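Local coordinates for UDP-N-acetylglucosamine 2-epimerase (Listeria monocytogenes, PDB 3OT5), which probably catalyses the reversible epimerisation at C2 of the sugar in UDP-N-acetylglucosamine, interconverting it with UDP-N-acetylmannosamine, at residues A[238-243]-A[344-349]; A[249-254]-A[353-358]. All coordinates share one frame; numbering follows the deposited sequence.

Contact 1: A[238-243]-A[344-349]; sequences GEPMQG and IGTNKE
Lys348 lays the start of its side chain against the backbone of Gly243, and this is where the first turns of two helices come closest. The alpha carbons of Gly243 and Lys348 are 5.1 Å apart, and the carbonyl oxygen Gly243 O lies 3.4 Å from Lys348 CG and 3.5 Å from Lys348 CB. These are van der Waals contacts of methylenes with a backbone oxygen. CG stands anti to the backbone N (chi1 -178°) and the chain stays extended beyond it, which carries CD past the same oxygen, at 3.8 Å from Gly243 O, and sends the ammonium onward to a salt bridge with Glu246.

The other half is looser, its distances longer. Pro240 CB meets Thr346 OG1 at 3.9 Å and Thr346 CB at 4.2 Å, one ring carbon of Pro240 against the hydroxyl-bearing branch of Thr346. All four touching residues are partly open to solvent. Thr346 also touches Met244, one turn further along helix 240-254.

Segment 238-243 leads into helix 240-254, whose Met241 and Gln242 pack on helix 268-278, while segment 344-349 links strand 341-343, an outermost strand of the six-stranded parallel sheet, to helix 348-360.

Contact 2: A[249-254]-A[353-358]; sequences REIVES and KEALDL
Two helices of the Rossmann-like domain built on the six-stranded parallel sheet, 240-254 and 348-360, pack together here through aliphatic side chains. From helix 240-254 it is Ile251 that makes the apolar contacts, and its two branches divide the work. CG1 of Ile251 stands anti to the carbonyl carbon (chi1 -65°) and lies 4.0 Å from Ala355 CB; the modelled approach of the terminal methyl is too short to be trusted in detail. The other branch, CG2, faces Leu356, with Ile251 CG2 and Leu356 CD2 4.4 Å apart, a looser meeting of methyls. The closest alpha carbons, those of Ile251 and Leu356, are 7.1 Å apart. Ile251 also touches Leu359, one turn beyond Ala355.

Two side-chain bonds lie within helix 240-254. Glu250 O accepts from both Ser254 N and Ser254 OG, from opposite faces of its carbonyl plane, the hydroxyl bond being 2.7 Å between Ser254 OG and Glu250 O. Arg249 NE forms a salt bridge to Glu253 OE2 (2.7 Å), using the anti lone pair of that oxygen, while Arg249 NH1 reaches Gly279 O.

Such apolar packing between neighbouring helices flanking a parallel sheet is typical of the three-layer alpha/beta/alpha sandwich.

Contacts 1 and 2 illustrate how a single helix pair changes character along its length. Both join helix 240-254 to helix 348-360, and their centres lie about 14 Å apart. Contact 1, at the beginning of both helices, is a surface contact in which backbone, lysine methylenes, a proline ring carbon and a threonine hydroxyl share the interface. Contact 2, further along, is buried, and its contacts across the interface are between aliphatic side chains. The two also meet directly: Lys348 CE packs 3.8 Å from Glu250 OE2, and Ile344 CG2 lies 3.6 Å from Glu354 CG. The two contacts therefore adjoin, one mixed in chemistry and the other apolar.

Contact 1: A[238-243]-A[344-349]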
ATOM      1  N   GLY A 238      19.601 -11.797  -1.007  1.00 68.70           N
ATOM      2  CA  GLY A 238      20.648 -12.803  -1.065  1.00 72.49           C
ATOM      3  C   GLY A 238      21.831 -12.408  -1.927  1.00 72.89           C
ATOM      4  O   GLY A 238      22.328 -11.286  -1.845  1.00 71.44           O
ATOM      5  N   GLU A 239      22.286 -13.342  -2.756  1.00 76.54           N
ATOM      6  CA  GLU A 239      23.445 -13.107  -3.629  1.00 77.70           C
ATOM      7  C   GLU A 239      23.217 -12.081  -4.741  1.00 75.06           C
ATOM      8  O   GLU A 239      24.165 -11.409  -5.151  1.00 73.69           O
ATOM      9  CB  GLU A 239      23.995 -14.442  -4.196  1.00 82.06           C
ATOM     10  CG  GLU A 239      23.058 -15.286  -5.101  1.00 84.98           C
ATOM     11  CD  GLU A 239      22.810 -14.681  -6.486  1.00 87.19           C
ATOM     12  OE1 GLU A 239      23.425 -13.647  -6.824  1.00 87.18           O
ATOM     13  OE2 GLU A 239      22.000 -15.256  -7.248  1.00 89.27           O
ATOM     14  N   PRO A 240      21.962 -11.932  -5.220  1.00 73.11           N
ATOM     15  CA  PRO A 240      21.740 -10.956  -6.291  1.00 70.89           C
ATOM     16  C   PRO A 240      21.982  -9.516  -5.865  1.00 67.33           C
ATOM     17  O   PRO A 240      22.180  -8.650  -6.714  1.00 66.40           O
ATOM     18  CB  PRO A 240      20.250 -11.140  -6.640  1.00 70.09           C
ATOM     19  CG  PRO A 240      19.894 -12.493  -6.132  1.00 73.36           C
ATOM     20  CD  PRO A 240      20.724 -12.666  -4.898  1.00 73.88           C
ATOM     21  N   MET A 241      21.995  -9.272  -4.561  1.00 65.29           N
ATOM     22  CA  MET A 241      22.156  -7.929  -4.047  1.00 63.00           C
ATOM     23  C   MET A 241      23.425  -7.275  -4.583  1.00 62.71           C
ATOM     24  O   MET A 241      23.403  -6.118  -4.992  1.00 60.73           O
ATOM     25  CB  MET A 241      22.172  -7.942  -2.518  1.00 63.23           C
ATOM     26  CG  MET A 241      21.726  -6.630  -1.911  1.00 63.12           C
ATOM     27  SD  MET A 241      19.987  -6.274  -2.322  1.00 66.07           S
ATOM     28  CE  MET A 241      19.704  -4.719  -1.477  1.00 66.13           C
ATOM     29  N   GLN A 242      24.525  -8.020  -4.594  1.00 63.65           N
ATOM     30  CA  GLN A 242      25.794  -7.484  -5.074  1.00 64.06           C
ATOM     31  C   GLN A 242      25.695  -6.978  -6.511  1.00 62.60           C
ATOM     32  O   GLN A 242      26.109  -5.862  -6.801  1.00 61.17           O
ATOM     33  CB  GLN A 242      26.908  -8.523  -4.946  1.00 67.18           C
ATOM     34  CG  GLN A 242      28.249  -8.050  -5.487  1.00 70.56           C
ATOM     35  CD  GLN A 242      29.369  -9.009  -5.172  1.00 76.79           C
ATOM     36  OE1 GLN A 242      29.281  -9.784  -4.223  1.00 82.30           O
ATOM     37  NE2 GLN A 242      30.444  -8.948  -5.954  1.00 80.83           N
ATOM     38  N   GLY A 243      25.143  -7.793  -7.403  1.00 62.74           N
ATOM     39  CA  GLY A 243      24.994  -7.394  -8.796  1.00 62.33           C
ATOM     40  C   GLY A 243      24.142  -6.141  -8.919  1.00 59.70           C
ATOM     41  O   GLY A 243      24.424  -5.259  -9.735  1.00 59.92           O
ATOM     42  N   ILE A 344      11.937  -6.035 -14.502  1.00 54.59           N
ATOM     43  CA  ILE A 344      13.263  -6.199 -15.094  1.00 55.64           C
ATOM     44  C   ILE A 344      14.157  -7.214 -14.397  1.00 56.07           C
ATOM     45  O   ILE A 344      15.297  -7.409 -14.798  1.00 56.75           O
ATOM     46  CB  ILE A 344      14.004  -4.860 -15.137  1.00 54.83           C
ATOM     47  CG1 ILE A 344      14.369  -4.396 -13.727  1.00 52.97           C
ATOM     48  CG2 ILE A 344      13.152  -3.824 -15.844  1.00 54.66           C
ATOM     49  CD1 ILE A 344      15.237  -3.174 -13.723  1.00 54.18           C
ATOM     50  N   GLY A 345      13.669  -7.865 -13.352  1.00 55.23           N
ATOM     51  CA  GLY A 345      14.503  -8.856 -12.682  1.00 55.88           C
ATOM     52  C   GLY A 345      15.622  -8.243 -11.870  1.00 54.56           C
ATOM     53  O   GLY A 345      15.527  -7.097 -11.425  1.00 53.67           O
ATOM     54  N   THR A 346      16.688  -9.004 -11.679  1.00 55.41           N
ATOM     55  CA  THR A 346      17.795  -8.550 -10.855  1.00 55.38           C
ATOM     56  C   THR A 346      19.167  -8.630 -11.543  1.00 57.82           C
ATOM     57  O   THR A 346      20.194  -8.409 -10.906  1.00 57.56           O
ATOM     58  CB  THR A 346      17.835  -9.376  -9.558  1.00 55.13           C
ATOM     59  OG1 THR A 346      18.107 -10.748  -9.873  1.00 57.93           O
ATOM     60  CG2 THR A 346      16.486  -9.283  -8.822  1.00 53.51           C
ATOM     61  N   ASN A 347      19.184  -8.942 -12.833  1.00 60.49           N
ATOM     62  CA  ASN A 347      20.439  -9.022 -13.565  1.00 63.88           C
ATOM     63  C   ASN A 347      21.033  -7.612 -13.751  1.00 62.06           C
ATOM     64  O   ASN A 347      20.385  -6.715 -14.297  1.00 61.16           O
ATOM     65  CB  ASN A 347      20.225  -9.707 -14.917  1.00 67.22           C
ATOM     66  CG  ASN A 347      21.526 -10.051 -15.617  1.00 72.79           C
ATOM     67  OD1 ASN A 347      21.527 -10.460 -16.777  1.00 79.66           O
ATOM     68  ND2 ASN A 347      22.644  -9.903 -14.909  1.00 76.22           N
ATOM     69  N   LYS A 348      22.257  -7.431 -13.267  1.00 62.33           N
ATOM     70  CA  LYS A 348      22.993  -6.158 -13.349  1.00 62.03           C
ATOM     71  C   LYS A 348      22.915  -5.465 -14.725  1.00 63.25           C
ATOM     72  O   LYS A 348      22.695  -4.259 -14.818  1.00 60.80           O
ATOM     73  CB  LYS A 348      24.459  -6.425 -12.996  1.00 63.49           C
ATOM     74  CG  LYS A 348      25.375  -5.220 -12.986  1.00 64.13           C
ATOM     75  CD  LYS A 348      26.807  -5.669 -12.686  1.00 68.39           C
ATOM     76  CE  LYS A 348      27.783  -4.508 -12.657  1.00 69.77           C
ATOM     77  NZ  LYS A 348      29.166  -4.957 -12.286  1.00 71.45           N
ATOM     78  N   GLU A 349      23.097  -6.226 -15.791  1.00 67.06           N
ATOM     79  CA  GLU A 349      23.056  -5.646 -17.131  1.00 70.51           C
ATOM     80  C   GLU A 349      21.667  -5.113 -17.470  1.00 69.15           C
ATOM     81  O   GLU A 349      21.534  -4.100 -18.155  1.00 69.61           O
ATOM     82  CB  GLU A 349      23.513  -6.655 -18.195  1.00 74.69           C
ATOM     83  CG  GLU A 349      25.000  -7.030 -18.124  1.00 80.47           C
ATOM     84  CD  GLU A 349      25.391  -7.767 -16.850  1.00 83.52           C
ATOM     85  OE1 GLU A 349      24.520  -8.452 -16.261  1.00 84.70           O
ATOM     86  OE2 GLU A 349      26.579  -7.680 -16.453  1.00 84.43           O
TER

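Contact 2: A[249-254]-A[353-358]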
ATOM      1  N   ARG A 249      25.593   1.644  -9.000  1.00 53.54           N
ATOM      2  CA  ARG A 249      26.859   2.358  -8.890  1.00 54.72           C
ATOM      3  C   ARG A 249      27.255   2.800 -10.293  1.00 55.85           C
ATOM      4  O   ARG A 249      27.576   3.965 -10.534  1.00 55.97           O
ATOM      5  CB  ARG A 249      27.938   1.430  -8.346  1.00 55.80           C
ATOM      6  CG  ARG A 249      29.351   1.994  -8.326  1.00 59.99           C
ATOM      7  CD  ARG A 249      29.592   3.022  -7.228  1.00 62.04           C
ATOM      8  NE  ARG A 249      30.971   3.510  -7.278  1.00 64.13           N
ATOM      9  CZ  ARG A 249      31.613   4.125  -6.285  1.00 64.90           C
ATOM     10  NH1 ARG A 249      31.038   4.288  -5.102  1.00 65.85           N
ATOM     11  NH2 ARG A 249      32.866   4.525  -6.462  1.00 67.02           N
ATOM     12  N   GLU A 250      27.219   1.848 -11.218  1.00 56.27           N
ATOM     13  CA  GLU A 250      27.584   2.105 -12.610  1.00 58.47           C
ATOM     14  C   GLU A 250      26.641   3.108 -13.296  1.00 56.90           C
ATOM     15  O   GLU A 250      27.081   3.894 -14.140  1.00 58.98           O
ATOM     16  CB  GLU A 250      27.674   0.781 -13.388  1.00 59.58           C
ATOM     17  CG  GLU A 250      28.182   0.937 -14.810  1.00 66.09           C
ATOM     18  CD  GLU A 250      28.488  -0.394 -15.497  1.00 72.44           C
ATOM     19  OE1 GLU A 250      28.622  -0.400 -16.741  1.00 74.96           O
ATOM     20  OE2 GLU A 250      28.599  -1.430 -14.799  1.00 75.70           O
ATOM     21  N   ILE A 251      25.358   3.081 -12.942  1.00 54.87           N
ATOM     22  CA  ILE A 251      24.385   4.019 -13.505  1.00 54.14           C
ATOM     23  C   ILE A 251      24.790   5.421 -13.050  1.00 54.67           C
ATOM     24  O   ILE A 251      24.870   6.362 -13.857  1.00 55.05           O
ATOM     25  CB  ILE A 251      22.932   3.714 -13.036  1.00 52.73           C
ATOM     26  CG1 ILE A 251      22.452   2.358 -13.559  1.00 51.14           C
ATOM     27  CG2 ILE A 251      21.969   4.778 -13.521  1.00 50.70           C
ATOM     28  CD1 ILE A 251      21.107   1.912 -12.965  1.00 44.70           C
ATOM     29  N   VAL A 252      25.070   5.545 -11.754  1.00 53.13           N
ATOM     30  CA  VAL A 252      25.480   6.817 -11.169  1.00 54.25           C
ATOM     31  C   VAL A 252      26.783   7.348 -11.774  1.00 56.92           C
ATOM     32  O   VAL A 252      26.877   8.534 -12.086  1.00 58.36           O
ATOM     33  CB  VAL A 252      25.611   6.717  -9.639  1.00 53.02           C
ATOM     34  CG1 VAL A 252      26.286   7.966  -9.066  1.00 52.54           C
ATOM     35  CG2 VAL A 252      24.245   6.487  -9.024  1.00 50.73           C
ATOM     36  N   GLU A 253      27.777   6.481 -11.950  1.00 58.91           N
ATOM     37  CA  GLU A 253      29.058   6.908 -12.540  1.00 62.20           C
ATOM     38  C   GLU A 253      28.926   7.297 -14.014  1.00 63.75           C
ATOM     39  O   GLU A 253      29.585   8.222 -14.475  1.00 66.23           O
ATOM     40  CB  GLU A 253      30.126   5.817 -12.405  1.00 63.10           C
ATOM     41  CG  GLU A 253      30.534   5.510 -10.969  1.00 63.80           C
ATOM     42  CD  GLU A 253      31.632   4.464 -10.875  1.00 70.09           C
ATOM     43  OE1 GLU A 253      32.298   4.180 -11.902  1.00 75.18           O
ATOM     44  OE2 GLU A 253      31.848   3.935  -9.763  1.00 71.84           O
ATOM     45  N   SER A 254      28.067   6.589 -14.738  1.00 63.85           N
ATOM     46  CA  SER A 254      27.857   6.829 -16.163  1.00 65.61           C
ATOM     47  C   SER A 254      27.031   8.072 -16.467  1.00 65.32           C
ATOM     48  O   SER A 254      27.159   8.648 -17.552  1.00 67.02           O
ATOM     49  CB  SER A 254      27.172   5.613 -16.788  1.00 66.11           C
ATOM     50  OG  SER A 254      27.965   4.447 -16.624  1.00 69.11           O
ATOM     51  N   LYS A 353      20.775  -1.129 -18.370  1.00 63.95           N
ATOM     52  CA  LYS A 353      20.105  -0.866 -19.639  1.00 67.60           C
ATOM     53  C   LYS A 353      18.786  -0.156 -19.449  1.00 65.56           C
ATOM     54  O   LYS A 353      18.538   0.910 -20.018  1.00 66.19           O
ATOM     55  CB  LYS A 353      19.801  -2.177 -20.358  1.00 70.82           C
ATOM     56  CG  LYS A 353      20.980  -2.929 -20.911  1.00 76.74           C
ATOM     57  CD  LYS A 353      20.550  -4.355 -21.296  1.00 84.19           C
ATOM     58  CE  LYS A 353      19.358  -4.379 -22.254  1.00 87.95           C
ATOM     59  NZ  LYS A 353      18.924  -5.772 -22.574  1.00 93.67           N
ATOM     60  N   GLU A 354      17.939  -0.756 -18.625  1.00 62.98           N
ATOM     61  CA  GLU A 354      16.610  -0.229 -18.406  1.00 61.43           C
ATOM     62  C   GLU A 354      16.651   1.139 -17.734  1.00 58.84           C
ATOM     63  O   GLU A 354      15.845   2.009 -18.044  1.00 60.00           O
ATOM     64  CB  GLU A 354      15.784  -1.206 -17.586  1.00 59.57           C
ATOM     65  CG  GLU A 354      14.322  -1.066 -17.872  1.00 63.53           C
ATOM     66  CD  GLU A 354      13.977  -1.592 -19.256  1.00 67.99           C
ATOM     67  OE1 GLU A 354      13.218  -0.924 -19.985  1.00 72.41           O
ATOM     68  OE2 GLU A 354      14.505  -2.660 -19.627  1.00 69.12           O
ATOM     69  N   ALA A 355      17.587   1.328 -16.815  1.00 56.97           N
ATOM     70  CA  ALA A 355      17.735   2.607 -16.140  1.00 55.22           C
ATOM     71  C   ALA A 355      18.166   3.680 -17.153  1.00 57.15           C
ATOM     72  O   ALA A 355      17.535   4.736 -17.272  1.00 56.46           O
ATOM     73  CB  ALA A 355      18.760   2.496 -15.045  1.00 54.33           C
ATOM     74  N   LEU A 356      19.240   3.397 -17.880  1.00 58.58           N
ATOM     75  CA  LEU A 356      19.758   4.337 -18.872  1.00 61.89           C
ATOM     76  C   LEU A 356      18.679   4.724 -19.873  1.00 63.69           C
ATOM     77  O   LEU A 356      18.538   5.896 -20.214  1.00 64.79           O
ATOM     78  CB  LEU A 356      20.979   3.762 -19.589  1.00 63.54           C
ATOM     79  CG  LEU A 356      22.192   3.481 -18.701  1.00 63.63           C
ATOM     80  CD1 LEU A 356      23.402   3.092 -19.550  1.00 64.65           C
ATOM     81  CD2 LEU A 356      22.522   4.692 -17.857  1.00 62.43           C
ATOM     82  N   ASP A 357      17.918   3.736 -20.332  1.00 64.97           N
ATOM     83  CA  ASP A 357      16.821   3.970 -21.273  1.00 67.34           C
ATOM     84  C   ASP A 357      15.953   5.112 -20.770  1.00 65.12           C
ATOM     85  O   ASP A 357      15.728   6.096 -21.482  1.00 66.42           O
ATOM     86  CB  ASP A 357      15.966   2.706 -21.411  1.00 67.16           C
ATOM     87  CG  ASP A 357      14.776   2.890 -22.343  1.00 71.94           C
ATOM     88  OD1 ASP A 357      13.682   2.370 -22.008  1.00 73.72           O
ATOM     89  OD2 ASP A 357      14.914   3.572 -23.384  1.00 75.68           O
ATOM     90  N   LEU A 358      15.486   4.976 -19.531  1.00 61.86           N
ATOM     91  CA  LEU A 358      14.628   5.982 -18.899  1.00 60.51           C
ATOM     92  C   LEU A 358      15.342   7.310 -18.681  1.00 60.68           C
ATOM     93  O   LEU A 358      14.756   8.378 -18.869  1.00 61.90           O
ATOM     94  CB  LEU A 358      14.086   5.460 -17.565  1.00 57.83           C
ATOM     95  CG  LEU A 358      13.134   4.275 -17.692  1.00 58.79           C
ATOM     96  CD1 LEU A 358      12.697   3.766 -16.322  1.00 55.75           C
ATOM     97  CD2 LEU A 358      11.936   4.676 -18.525  1.00 60.70           C
TER